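Local coordinates for protein acetyltransferase Atu2258 (Agrobacterium tumefaciens str. C58, PDB 2G3A) that catalyses the transfer of an acetyl group from acetyl coenzyme A to an acceptor, with glucosamine 6-phosphate and dopamine as preferred substrates, at residues R50-T55 / G65-H70; W75-L80 / Y113-N118; Q79-P84 / P94-M99; T131-L136 / W147-F152. One frame throughout, in Å; residues are numbered along the deposited sequence.

Contact 1 of 4, residues R50-T55 / G65-H70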
loop_
_atom_site.group_PDB
_atom_site.type_symbol
_atom_site.label_atom_id
_atom_site.label_comp_id
_atom_site.label_asym_id
_atom_site.label_seq_id
_atom_site.Cartn_x
_atom_site.Cartn_y
_atom_site.Cartn_z
ATOM N N ARG A 50 -11.600 0.496 -8.773
ATOM C CA ARG A 50 -12.286 1.741 -9.042
ATOM C C ARG A 50 -11.941 2.751 -7.963
ATOM O O ARG A 50 -12.137 2.496 -6.774
ATOM C CB ARG A 50 -13.792 1.497 -9.092
ATOM C CG ARG A 50 -14.632 2.700 -9.467
ATOM C CD ARG A 50 -16.091 2.282 -9.519
ATOM N NE ARG A 50 -17.005 3.403 -9.700
ATOM C CZ ARG A 50 -18.308 3.358 -9.435
ATOM N NH1 ARG A 50 -18.863 2.247 -8.965
ATOM N NH2 ARG A 50 -19.060 4.425 -9.644
ATOM N N ASP A 51 -11.420 3.898 -8.377
ATOM C CA ASP A 51 -11.018 4.929 -7.424
ATOM C C ASP A 51 -12.189 5.403 -6.572
ATOM O O ASP A 51 -13.348 5.343 -6.990
ATOM C CB ASP A 51 -10.404 6.115 -8.161
ATOM C CG ASP A 51 -9.125 5.744 -8.882
ATOM O OD1 ASP A 51 -8.250 5.107 -8.257
ATOM O OD2 ASP A 51 -8.999 6.074 -10.076
ATOM N N LEU A 52 -11.869 5.864 -5.368
ATOM C CA LEU A 52 -12.853 6.443 -4.471
ATOM C C LEU A 52 -12.163 7.570 -3.691
ATOM O O LEU A 52 -11.400 7.320 -2.746
ATOM C CB LEU A 52 -13.436 5.367 -3.523
ATOM C CG LEU A 52 -14.734 5.718 -2.775
ATOM C CD1 LEU A 52 -15.353 4.488 -2.118
ATOM C CD2 LEU A 52 -14.521 6.857 -1.737
ATOM N N ASN A 53 -12.417 8.809 -4.108
ATOM C CA ASN A 53 -11.834 9.970 -3.450
ATOM C C ASN A 53 -12.917 10.907 -2.924
ATOM O O ASN A 53 -14.012 10.996 -3.488
ATOM C CB ASN A 53 -10.944 10.752 -4.417
ATOM C CG ASN A 53 -9.842 9.907 -5.034
ATOM O OD1 ASN A 53 -9.251 9.042 -4.381
ATOM N ND2 ASN A 53 -9.547 10.176 -6.300
ATOM N N ILE A 54 -12.601 11.601 -1.839
ATOM C CA ILE A 54 -13.454 12.645 -1.321
ATOM C C ILE A 54 -12.539 13.828 -1.077
ATOM O O ILE A 54 -11.586 13.739 -0.291
ATOM C CB ILE A 54 -14.163 12.245 -0.024
ATOM C CG1 ILE A 54 -15.082 11.048 -0.267
ATOM C CG2 ILE A 54 -14.969 13.430 0.540
ATOM C CD1 ILE A 54 -15.198 10.136 0.908
ATOM N N THR A 55 -12.813 14.924 -1.774
ATOM C CA THR A 55 -12.055 16.140 -1.567
ATOM C C THR A 55 -12.861 17.110 -0.724
ATOM O O THR A 55 -14.074 17.239 -0.883
ATOM C CB THR A 55 -11.627 16.809 -2.892
ATOM O OG1 THR A 55 -12.733 16.830 -3.803
ATOM C CG2 THR A 55 -10.465 16.044 -3.529
ATOM N N GLY A 65 -8.006 19.042 1.832
ATOM C CA GLY A 65 -7.882 17.764 2.532
ATOM C C GLY A 65 -8.821 16.740 1.917
ATOM O O GLY A 65 -9.365 16.961 0.828
ATOM N N GLY A 66 -9.018 15.628 2.616
ATOM C CA GLY A 66 -9.929 14.590 2.149
ATOM C C GLY A 66 -9.416 13.175 2.310
ATOM O O GLY A 66 -8.545 12.912 3.127
ATOM N N LEU A 67 -9.965 12.279 1.491
ATOM C CA LEU A 67 -9.686 10.866 1.551
ATOM C C LEU A 67 -9.382 10.367 0.138
ATOM O O LEU A 67 -10.061 10.746 -0.834
ATOM C CB LEU A 67 -10.881 10.124 2.186
ATOM C CG LEU A 67 -10.848 8.605 2.344
ATOM C CD1 LEU A 67 -11.759 8.163 3.496
ATOM C CD2 LEU A 67 -11.189 7.843 1.035
ATOM N N VAL A 68 -8.337 9.551 0.038
ATOM C CA VAL A 68 -7.960 8.888 -1.216
ATOM C C VAL A 68 -8.003 7.387 -0.991
ATOM O O VAL A 68 -7.384 6.870 -0.051
ATOM C CB VAL A 68 -6.547 9.319 -1.690
ATOM C CG1 VAL A 68 -6.140 8.581 -2.991
ATOM C CG2 VAL A 68 -6.492 10.827 -1.911
ATOM N N GLY A 69 -8.749 6.680 -1.828
ATOM C CA GLY A 69 -8.773 5.225 -1.733
ATOM C C GLY A 69 -9.290 4.558 -2.976
ATOM O O GLY A 69 -9.320 5.157 -4.046
ATOM N N HIS A 70 -9.691 3.302 -2.846
ATOM C CA HIS A 70 -10.276 2.586 -3.981
ATOM C C HIS A 70 -10.977 1.326 -3.510
ATOM O O HIS A 70 -10.707 0.822 -2.424
ATOM C CB HIS A 70 -9.215 2.222 -5.032
ATOM C CG HIS A 70 -8.212 1.215 -4.559
ATOM N ND1 HIS A 70 -6.989 1.573 -4.036
ATOM C CD2 HIS A 70 -8.245 -0.138 -4.550
ATOM C CE1 HIS A 70 -6.315 0.484 -3.713
ATOM N NE2 HIS A 70 -7.056 -0.568 -4.015
#
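Leu52 and Leu67 both carry CG anti to the backbone N (chi1 -164° and 179°), and their branches meet on one face of the sheet. Their CD2 methyls come within 4.4 Å of each other. Leu67 CD2 also lies 3.8 Å from Leu52 O. Ile54 joins them on this face, its CB 4.5 Å from Leu67 CB. Helix 92-106 covers it: Leu52 touches Glu103, Ile54 touches Leu96 and Met99, and Leu67 touches Ala100. Asn53 and Val68 are neighbours on the other face. At the end of the pairing, His70 CB rests 3.4 Å from Arg50 O. The backbones are tied by two pairs of hydrogen bonds, between Leu52 and Gly69 and between Ile54 and Leu67. The second pair is straighter, with Leu67 N 2.8 Å from Ile54 O. Gly66 CA makes a CA-H...O contact to the same oxygen, at 3.1 Å. Residues 53-55 also pair with an antiparallel strand of the second subunit, and Arg50 NE forms a salt bridge with Asp22 of that subunit. The two strands form an antiparallel beta hairpin at one side of the mixed sheet of the GNAT fold.

Contact 2 of 4, residues W75-L80 / Y113-N118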
loop_
_atom_site.group_PDB
_atom_site.type_symbol
_atom_site.label_atom_id
_atom_site.label_comp_id
_atom_site.label_asym_id
_atom_site.label_seq_id
_atom_site.Cartn_x
_atom_site.Cartn_y
_atom_site.Cartn_z
ATOM N N TRP A 75 -13.563 -5.062 -1.506
ATOM C CA TRP A 75 -13.077 -4.330 -0.329
ATOM C C TRP A 75 -12.663 -2.912 -0.650
ATOM O O TRP A 75 -12.053 -2.653 -1.691
ATOM C CB TRP A 75 -11.904 -5.070 0.337
ATOM C CG TRP A 75 -12.358 -6.309 1.090
ATOM C CD1 TRP A 75 -12.746 -7.508 0.551
ATOM C CD2 TRP A 75 -12.499 -6.440 2.507
ATOM N NE1 TRP A 75 -13.120 -8.380 1.556
ATOM C CE2 TRP A 75 -12.958 -7.755 2.764
ATOM C CE3 TRP A 75 -12.242 -5.586 3.590
ATOM C CZ2 TRP A 75 -13.183 -8.230 4.066
ATOM C CZ3 TRP A 75 -12.454 -6.061 4.880
ATOM C CH2 TRP A 75 -12.932 -7.367 5.106
ATOM N N LEU A 76 -13.028 -1.999 0.256
ATOM C CA LEU A 76 -12.526 -0.628 0.263
ATOM C C LEU A 76 -11.169 -0.537 0.969
ATOM O O LEU A 76 -11.006 -1.037 2.087
ATOM C CB LEU A 76 -13.520 0.301 0.974
ATOM C CG LEU A 76 -13.024 1.706 1.339
ATOM C CD1 LEU A 76 -12.740 2.563 0.113
ATOM C CD2 LEU A 76 -14.019 2.418 2.281
ATOM N N TYR A 77 -10.197 0.062 0.290
ATOM C CA TYR A 77 -8.914 0.413 0.914
ATOM C C TYR A 77 -8.855 1.931 0.988
ATOM O O TYR A 77 -9.008 2.619 -0.036
ATOM C CB TYR A 77 -7.699 -0.125 0.131
ATOM C CG TYR A 77 -6.366 0.312 0.766
ATOM C CD1 TYR A 77 -6.115 0.069 2.109
ATOM C CD2 TYR A 77 -5.390 1.022 0.028
ATOM C CE1 TYR A 77 -4.916 0.481 2.720
ATOM C CE2 TYR A 77 -4.176 1.449 0.641
ATOM C CZ TYR A 77 -3.958 1.170 1.990
ATOM O OH TYR A 77 -2.783 1.555 2.638
ATOM N N VAL A 78 -8.665 2.448 2.198
ATOM C CA VAL A 78 -8.436 3.873 2.399
ATOM C C VAL A 78 -6.925 4.077 2.430
ATOM O O VAL A 78 -6.240 3.572 3.327
ATOM C CB VAL A 78 -9.101 4.399 3.700
ATOM C CG1 VAL A 78 -8.701 5.863 3.981
ATOM C CG2 VAL A 78 -10.626 4.252 3.627
ATOM N N GLN A 79 -6.410 4.798 1.434
ATOM C CA GLN A 79 -4.970 5.019 1.300
ATOM C C GLN A 79 -4.467 6.269 2.036
ATOM O O GLN A 79 -3.429 6.229 2.721
ATOM C CB GLN A 79 -4.592 5.124 -0.186
ATOM C CG GLN A 79 -3.091 5.229 -0.440
ATOM C CD GLN A 79 -2.773 5.871 -1.785
ATOM O OE1 GLN A 79 -3.609 5.890 -2.698
ATOM N NE2 GLN A 79 -1.562 6.405 -1.912
ATOM N N LEU A 80 -5.184 7.381 1.884
ATOM C CA LEU A 80 -4.779 8.626 2.521
ATOM C C LEU A 80 -5.994 9.287 3.118
ATOM O O LEU A 80 -7.065 9.239 2.531
ATOM C CB LEU A 80 -4.158 9.605 1.512
ATOM C CG LEU A 80 -3.028 9.189 0.559
ATOM C CD1 LEU A 80 -2.890 10.239 -0.538
ATOM C CD2 LEU A 80 -1.711 9.030 1.290
ATOM N N TYR A 113 -10.572 -1.758 4.656
ATOM C CA TYR A 113 -9.380 -1.821 5.490
ATOM C C TYR A 113 -8.537 -0.564 5.388
ATOM O O TYR A 113 -8.684 0.249 4.465
ATOM C CB TYR A 113 -8.575 -3.127 5.259
ATOM C CG TYR A 113 -7.875 -3.222 3.917
ATOM C CD1 TYR A 113 -6.480 -3.140 3.833
ATOM C CD2 TYR A 113 -8.598 -3.432 2.735
ATOM C CE1 TYR A 113 -5.826 -3.234 2.598
ATOM C CE2 TYR A 113 -7.956 -3.545 1.507
ATOM C CZ TYR A 113 -6.572 -3.448 1.445
ATOM O OH TYR A 113 -5.937 -3.554 0.216
ATOM N N ILE A 114 -7.638 -0.427 6.355
ATOM C CA ILE A 114 -6.930 0.810 6.577
ATOM C C ILE A 114 -5.647 0.525 7.352
ATOM O O ILE A 114 -5.532 -0.499 8.033
ATOM C CB ILE A 114 -7.858 1.846 7.307
ATOM C CG1 ILE A 114 -7.356 3.275 7.127
ATOM C CG2 ILE A 114 -8.003 1.505 8.808
ATOM C CD1 ILE A 114 -8.473 4.351 7.396
ATOM N N ASP A 115 -4.667 1.417 7.238
ATOM C CA ASP A 115 -3.456 1.250 8.048
ATOM C C ASP A 115 -2.924 2.593 8.533
ATOM O O ASP A 115 -3.261 3.628 7.979
ATOM C CB ASP A 115 -2.395 0.476 7.273
ATOM C CG ASP A 115 -2.153 1.061 5.910
ATOM O OD1 ASP A 115 -1.605 2.162 5.854
ATOM O OD2 ASP A 115 -2.531 0.428 4.910
ATOM N N THR A 116 -2.096 2.571 9.566
ATOM C CA THR A 116 -1.627 3.822 10.165
ATOM C C THR A 116 -0.419 3.626 11.072
ATOM O O THR A 116 -0.254 2.560 11.668
ATOM C CB THR A 116 -2.764 4.544 10.957
ATOM O OG1 THR A 116 -2.325 5.848 11.319
ATOM C CG2 THR A 116 -3.156 3.785 12.228
HETATM N N MSE A 117 0.408 4.662 11.174
HETATM C CA MSE A 117 1.454 4.724 12.201
HETATM C C MSE A 117 1.168 5.792 13.262
HETATM O O MSE A 117 1.973 6.021 14.155
HETATM C CB MSE A 117 2.801 5.011 11.558
HETATM C CG MSE A 117 2.941 6.473 11.133
HETATM SE SE MSE A 117 4.647 6.809 10.242
HETATM C CE MSE A 117 5.764 7.172 11.811
ATOM N N ASN A 118 0.009 6.438 13.156
ATOM C CA ASN A 118 -0.356 7.570 14.019
ATOM C C ASN A 118 -1.333 7.106 15.103
ATOM O O ASN A 118 -2.444 6.691 14.774
ATOM C CB ASN A 118 -0.982 8.651 13.127
ATOM C CG ASN A 118 -1.350 9.905 13.879
ATOM O OD1 ASN A 118 -1.652 9.871 15.061
ATOM N ND2 ASN A 118 -1.331 11.024 13.181
HETATM O O HOH W 1 -4.556 3.774 5.248
#
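Tyr77 and Tyr113 meet on one face of two parallel neighbouring strands, 75-82 and 111-116, the two strands of a beta-alpha-beta unit that crosses over through helix 92-106. The ring planes are 31° apart, neither a stack nor edge-to-face. Tyr77 CD1 lies over one face of the Tyr113 ring, offset toward its rim, and is 3.4 Å from Tyr113 CE1. Tyr113 CG sits between its backbone N and carbonyl carbon (chi1 70°). From there the ring reaches over to Tyr77, where CE2 and CZ meet Tyr77 CB. The Tyr113 side chain also packs on Leu136 of the second subunit.

Asp115 comes to the far end of the Tyr77 ring. The two side chains cross at about a right angle, and OD2 lies at the ring edge, in its plane. The ring and carboxylate planes are 38° apart.

On the other face of the sheet, Val78 and Ile114 run alongside each other. Ile114 CD1 lies against CB and CG1 of Val78, 3.7 Å from CG1. Ile114 also touches Tyr125, a CoA-binding residue by similarity.

In the backbone, Tyr113 N donates to Leu76 O and Val78 N to Tyr113 O, the ladder of a parallel pair. Beyond this pair a water takes over. It lies 2.6 Å from Val78 O, within donating distance, and accepts from Asp115 N, bridging the strands where they part. Tyr77 OH donates to the syn lone pair of Asp115 OD2 over a short 2.5 Å.

Contact 3 of 4, residues Q79-P84 / P94-M99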
loop_
_atom_site.group_PDB
_atom_site.type_symbol
_atom_site.label_atom_id
_atom_site.label_comp_id
_atom_site.label_asym_id
_atom_site.label_seq_id
_atom_site.Cartn_x
_atom_site.Cartn_y
_atom_site.Cartn_z
ATOM N N GLN A 79 -6.410 4.798 1.434
ATOM C CA GLN A 79 -4.970 5.019 1.300
ATOM C C GLN A 79 -4.467 6.269 2.036
ATOM O O GLN A 79 -3.429 6.229 2.721
ATOM C CB GLN A 79 -4.592 5.124 -0.186
ATOM C CG GLN A 79 -3.091 5.229 -0.440
ATOM C CD GLN A 79 -2.773 5.871 -1.785
ATOM O OE1 GLN A 79 -3.609 5.890 -2.698
ATOM N NE2 GLN A 79 -1.562 6.405 -1.912
ATOM N N LEU A 80 -5.184 7.381 1.884
ATOM C CA LEU A 80 -4.779 8.626 2.521
ATOM C C LEU A 80 -5.994 9.287 3.118
ATOM O O LEU A 80 -7.065 9.239 2.531
ATOM C CB LEU A 80 -4.158 9.605 1.512
ATOM C CG LEU A 80 -3.028 9.189 0.559
ATOM C CD1 LEU A 80 -2.890 10.239 -0.538
ATOM C CD2 LEU A 80 -1.711 9.030 1.290
ATOM N N LEU A 81 -5.806 9.933 4.265
ATOM C CA LEU A 81 -6.840 10.756 4.867
ATOM C C LEU A 81 -6.175 11.913 5.553
ATOM O O LEU A 81 -5.326 11.708 6.431
ATOM C CB LEU A 81 -7.657 9.949 5.880
ATOM C CG LEU A 81 -9.012 10.491 6.348
ATOM C CD1 LEU A 81 -9.866 9.369 6.915
ATOM C CD2 LEU A 81 -8.887 11.636 7.376
ATOM N N PHE A 82 -6.551 13.131 5.150
ATOM C CA PHE A 82 -6.027 14.335 5.769
ATOM C C PHE A 82 -7.135 15.331 6.114
ATOM O O PHE A 82 -7.953 15.713 5.267
ATOM C CB PHE A 82 -4.969 15.001 4.870
ATOM C CG PHE A 82 -4.392 16.265 5.455
ATOM C CD1 PHE A 82 -3.358 16.206 6.391
ATOM C CD2 PHE A 82 -4.890 17.511 5.089
ATOM C CE1 PHE A 82 -2.833 17.352 6.939
ATOM C CE2 PHE A 82 -4.363 18.690 5.649
ATOM C CZ PHE A 82 -3.336 18.606 6.569
ATOM N N VAL A 83 -7.149 15.755 7.370
ATOM C CA VAL A 83 -8.064 16.791 7.817
ATOM C C VAL A 83 -7.268 18.072 8.067
ATOM O O VAL A 83 -6.290 18.046 8.801
ATOM C CB VAL A 83 -8.842 16.338 9.086
ATOM C CG1 VAL A 83 -9.703 17.466 9.620
ATOM C CG2 VAL A 83 -9.705 15.109 8.772
ATOM N N PRO A 84 -7.672 19.197 7.437
ATOM C CA PRO A 84 -6.982 20.478 7.653
ATOM C C PRO A 84 -6.959 20.891 9.129
ATOM O O PRO A 84 -7.902 20.620 9.871
ATOM C CB PRO A 84 -7.815 21.471 6.833
ATOM C CG PRO A 84 -8.536 20.642 5.842
ATOM C CD PRO A 84 -8.800 19.334 6.499
ATOM N N PRO A 94 -14.010 10.981 10.830
ATOM C CA PRO A 94 -15.133 10.024 10.760
ATOM C C PRO A 94 -16.154 10.305 9.633
ATOM O O PRO A 94 -16.711 9.362 9.070
ATOM C CB PRO A 94 -15.776 10.135 12.146
ATOM C CG PRO A 94 -14.653 10.625 13.038
ATOM C CD PRO A 94 -13.899 11.591 12.168
ATOM N N LYS A 95 -16.382 11.580 9.308
ATOM C CA LYS A 95 -17.303 11.940 8.231
ATOM C C LYS A 95 -16.789 11.432 6.891
ATOM O O LYS A 95 -17.563 10.931 6.078
ATOM C CB LYS A 95 -17.533 13.454 8.182
ATOM C CG LYS A 95 -18.432 13.907 7.021
ATOM C CD LYS A 95 -18.857 15.357 7.180
ATOM C CE LYS A 95 -19.865 15.764 6.100
ATOM N NZ LYS A 95 -20.323 17.167 6.327
ATOM N N LEU A 96 -15.488 11.600 6.655
ATOM C CA LEU A 96 -14.847 11.092 5.445
ATOM C C LEU A 96 -14.945 9.578 5.382
ATOM O O LEU A 96 -15.283 9.030 4.339
ATOM C CB LEU A 96 -13.375 11.537 5.369
ATOM C CG LEU A 96 -13.128 13.041 5.192
ATOM C CD1 LEU A 96 -11.694 13.368 5.521
ATOM C CD2 LEU A 96 -13.487 13.520 3.785
ATOM N N LEU A 97 -14.682 8.907 6.508
ATOM C CA LEU A 97 -14.818 7.447 6.554
ATOM C C LEU A 97 -16.259 6.985 6.296
ATOM O O LEU A 97 -16.490 5.973 5.629
ATOM C CB LEU A 97 -14.328 6.906 7.891
ATOM C CG LEU A 97 -12.814 7.072 8.133
ATOM C CD1 LEU A 97 -12.513 6.755 9.592
ATOM C CD2 LEU A 97 -11.996 6.173 7.164
ATOM N N ALA A 98 -17.220 7.717 6.853
ATOM C CA ALA A 98 -18.638 7.407 6.650
ATOM C C ALA A 98 -19.073 7.606 5.195
ATOM O O ALA A 98 -19.833 6.791 4.643
ATOM C CB ALA A 98 -19.511 8.234 7.614
HETATM N N MSE A 99 -18.566 8.653 4.550
HETATM C CA MSE A 99 -18.878 8.875 3.130
HETATM C C MSE A 99 -18.277 7.793 2.232
HETATM O O MSE A 99 -18.924 7.323 1.283
HETATM C CB MSE A 99 -18.395 10.246 2.681
HETATM C CG MSE A 99 -19.138 11.393 3.344
HETATM SE SE MSE A 99 -18.470 13.095 2.691
HETATM C CE MSE A 99 -18.801 12.891 0.749
#
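This is an apolar strand-to-helix contact with no hydrogen bond between the segments. Helix 92-106 packs here against the end of strand 75-82 and the loop that follows it. The short axes are 9.7 Å apart at their closest, and their directions differ by 140°.

Leu81 carries the contact. Its CG is anti to the backbone N (chi1 -164°), and its two methyls part to meet two successive helix residues. CD2 reaches Leu96 CD1 at 3.8 Å. CD1 goes to Leu97, where it lies 3.8 Å from CD2 and also close to CG. The Leu81 side chain crosses that of Leu96 obliquely and that of Leu97 at about a right angle. Leu96 CD1 has a second partner in Val83, whose CG2 approaches to 4.2 Å. That one methyl therefore sits against both Leu81 and Val83.

Other residues continue the apolar layer. Leu96 also touches Ile54 and Ile56 of strand 50-57 and Phe18 of the second subunit. Leu97 packs on Tyr125 and Tyr128 of helix 119-128.

Leu81, Phe82 and Val83 are CoA-binding residues by similarity, as are Gly89 in the following loop and Tyr125. The contact thus seats the strand end against the helix beside the probable cofactor site. This is the first strand-to-helix step of a beta-alpha-beta unit, in the part of the GNAT fold that binds acetyl-CoA.

Contact 4 of 4, residues T131-L136 / W147-F152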
loop_
_atom_site.group_PDB
_atom_site.type_symbol
_atom_site.label_atom_id
_atom_site.label_comp_id
_atom_site.label_asym_id
_atom_site.label_seq_id
_atom_site.Cartn_x
_atom_site.Cartn_y
_atom_site.Cartn_z
ATOM N N THR A 131 -11.293 -2.722 13.390
ATOM C CA THR A 131 -10.708 -3.647 14.360
ATOM C C THR A 131 -9.355 -4.110 13.835
ATOM O O THR A 131 -9.224 -4.436 12.654
ATOM C CB THR A 131 -11.608 -4.867 14.593
ATOM O OG1 THR A 131 -11.849 -5.521 13.343
ATOM C CG2 THR A 131 -12.933 -4.452 15.207
ATOM N N LYS A 132 -8.362 -4.119 14.714
ATOM C CA LYS A 132 -6.987 -4.386 14.341
ATOM C C LYS A 132 -6.846 -5.790 13.801
ATOM O O LYS A 132 -7.432 -6.733 14.327
ATOM C CB LYS A 132 -6.075 -4.199 15.556
ATOM C CG LYS A 132 -6.162 -2.803 16.154
ATOM C CD LYS A 132 -4.935 -2.429 16.981
ATOM C CE LYS A 132 -5.168 -2.624 18.469
ATOM N NZ LYS A 132 -4.345 -1.659 19.262
ATOM N N ILE A 133 -6.058 -5.929 12.748
ATOM C CA ILE A 133 -5.813 -7.246 12.177
ATOM C C ILE A 133 -4.351 -7.656 12.313
ATOM O O ILE A 133 -4.034 -8.822 12.200
ATOM C CB ILE A 133 -6.344 -7.388 10.718
ATOM C CG1 ILE A 133 -5.750 -6.330 9.793
ATOM C CG2 ILE A 133 -7.884 -7.352 10.717
ATOM C CD1 ILE A 133 -6.391 -6.269 8.384
ATOM N N GLY A 134 -3.476 -6.695 12.596
ATOM C CA GLY A 134 -2.058 -6.996 12.832
ATOM C C GLY A 134 -1.254 -5.715 12.946
ATOM O O GLY A 134 -1.779 -4.623 12.697
ATOM N N SER A 135 0.025 -5.851 13.297
ATOM C CA SER A 135 0.890 -4.686 13.465
ATOM C C SER A 135 2.344 -5.099 13.338
ATOM O O SER A 135 2.670 -6.283 13.395
ATOM C CB SER A 135 0.633 -4.005 14.824
ATOM O OG SER A 135 0.962 -4.891 15.888
ATOM N N LEU A 136 3.219 -4.124 13.132
ATOM C CA LEU A 136 4.648 -4.381 13.182
ATOM C C LEU A 136 5.352 -3.172 13.744
ATOM O O LEU A 136 4.803 -2.074 13.732
ATOM C CB LEU A 136 5.212 -4.735 11.803
ATOM C CG LEU A 136 5.281 -3.712 10.666
ATOM C CD1 LEU A 136 6.442 -2.741 10.845
ATOM C CD2 LEU A 136 5.490 -4.490 9.378
ATOM N N TRP A 147 -2.674 -2.449 10.978
ATOM C CA TRP A 147 -3.675 -2.662 9.932
ATOM C C TRP A 147 -4.970 -2.975 10.623
ATOM O O TRP A 147 -5.006 -3.686 11.658
ATOM C CB TRP A 147 -3.288 -3.827 8.998
ATOM C CG TRP A 147 -2.141 -3.487 8.043
ATOM C CD1 TRP A 147 -2.245 -3.022 6.751
ATOM C CD2 TRP A 147 -0.734 -3.577 8.324
ATOM N NE1 TRP A 147 -0.982 -2.815 6.226
ATOM C CE2 TRP A 147 -0.045 -3.152 7.173
ATOM C CE3 TRP A 147 0.011 -3.974 9.449
ATOM C CZ2 TRP A 147 1.358 -3.113 7.116
ATOM C CZ3 TRP A 147 1.392 -3.934 9.390
ATOM C CH2 TRP A 147 2.049 -3.519 8.219
ATOM N N LEU A 148 -6.052 -2.446 10.061
ATOM C CA LEU A 148 -7.372 -2.654 10.638
ATOM C C LEU A 148 -8.389 -3.003 9.558
ATOM O O LEU A 148 -8.230 -2.598 8.406
ATOM C CB LEU A 148 -7.844 -1.378 11.393
ATOM C CG LEU A 148 -6.951 -0.884 12.530
ATOM C CD1 LEU A 148 -6.029 0.214 12.039
ATOM C CD2 LEU A 148 -7.786 -0.367 13.717
ATOM N N GLU A 149 -9.442 -3.730 9.934
ATOM C CA GLU A 149 -10.561 -3.984 9.011
ATOM C C GLU A 149 -11.915 -3.537 9.601
ATOM O O GLU A 149 -12.083 -3.422 10.824
ATOM C CB GLU A 149 -10.646 -5.482 8.674
ATOM C CG GLU A 149 -11.156 -6.312 9.873
ATOM C CD GLU A 149 -11.220 -7.817 9.625
ATOM O OE1 GLU A 149 -10.994 -8.253 8.478
ATOM O OE2 GLU A 149 -11.497 -8.558 10.596
ATOM N N LYS A 150 -12.885 -3.348 8.715
ATOM C CA LYS A 150 -14.278 -3.130 9.100
ATOM C C LYS A 150 -15.155 -3.875 8.106
ATOM O O LYS A 150 -15.231 -3.528 6.923
ATOM C CB LYS A 150 -14.639 -1.636 9.147
ATOM C CG LYS A 150 -16.051 -1.351 9.717
ATOM C CD LYS A 150 -16.183 0.163 10.001
ATOM C CE LYS A 150 -17.474 0.510 10.719
ATOM N NZ LYS A 150 -18.664 0.390 9.845
ATOM N N ARG A 151 -15.811 -4.912 8.600
ATOM C CA ARG A 151 -16.664 -5.728 7.759
ATOM C C ARG A 151 -18.057 -5.127 7.767
ATOM O O ARG A 151 -18.556 -4.719 8.817
ATOM C CB ARG A 151 -16.666 -7.178 8.250
ATOM C CG ARG A 151 -15.276 -7.714 8.547
ATOM C CD ARG A 151 -15.271 -9.194 8.911
ATOM N NE ARG A 151 -15.306 -10.024 7.709
ATOM C CZ ARG A 151 -14.235 -10.496 7.071
ATOM N NH1 ARG A 151 -12.994 -10.263 7.511
ATOM N NH2 ARG A 151 -14.412 -11.217 5.976
ATOM N N PHE A 152 -18.670 -5.051 6.589
ATOM C CA PHE A 152 -20.022 -4.512 6.457
ATOM C C PHE A 152 -21.142 -5.513 6.788
ATOM O O PHE A 152 -20.995 -6.719 6.581
ATOM C CB PHE A 152 -20.221 -3.924 5.059
ATOM C CG PHE A 152 -19.176 -2.902 4.676
ATOM C CD1 PHE A 152 -18.910 -2.636 3.332
ATOM C CD2 PHE A 152 -18.449 -2.216 5.664
ATOM C CE1 PHE A 152 -17.948 -1.682 2.978
ATOM C CE2 PHE A 152 -17.491 -1.264 5.327
ATOM C CZ PHE A 152 -17.236 -1.005 3.968
HETATM O O HOH W 2 -9.897 -8.108 13.396
#
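Ile133 meets strand 145-151 through every branch of its side chain. Its CB lies 4.0 Å from Trp147 O. CG1 stands between the backbone N and the carbonyl carbon (chi1 57°). There it lies against the Trp147 carbonyl, 3.3 Å from Trp147 O, with Trp147 CB at 3.6 Å. CD1, the tip, stays near Trp147 CB and Leu148 C. The other branch, CG2, goes to Glu149 and lies 3.5 Å from both its CG and its CD. Ile133 crosses both Trp147 and Glu149 at about a right angle.

Leu136 comes to the edge of the Trp147 ring, its CD2 3.8 Å from CH2 and in the ring plane. On the face away from Trp147 and Glu149, Lys132 CG runs beside Leu148 CD2.

Backbone bonds hold the strands. Thr131 and Glu149 exchange a pair, N to O in both directions. Ile133 N gives an almost straight bond of 2.7 Å to Trp147 O, while Trp147 N donates to Gly134 O. A water donates to Lys132 O and Glu149 OE2. Glu149 OE1 also forms a salt bridge with Arg151 NH1.

The second subunit packs close by: its Trp147 ring meets the Trp147 ring here, and its Leu136 touches Ile133 and Glu149.

The register slips by one residue, Ile133 and Gly134 together standing opposite Trp147: a classic beta bulge in the antiparallel hairpin that forms the C-terminal side of this GNAT sheet.

All four contacts reach one mixed sheet, ordered within this chain 50-57, 63-72, 75-82, 111-116, 145-151, 131-136. Contacts 1 and 4 hold the hairpins at its two sides, with centres about 19 Å apart. Contact 2 joins the middle strands, and contact 3 sets helix 92-106 against the strand it shares with contact 2. Along the chain, contact 1 closes before contacts 2 and 3 start from strand 75-82, and contact 4 comes last. Contacts 1 and 2 meet through Val68 and a classic bulge at Gln79 and Leu80. Contacts 2 and 4 meet at Ile114 and Leu148. All four touch the second subunit, and at the 50-57 side the sheet continues into it.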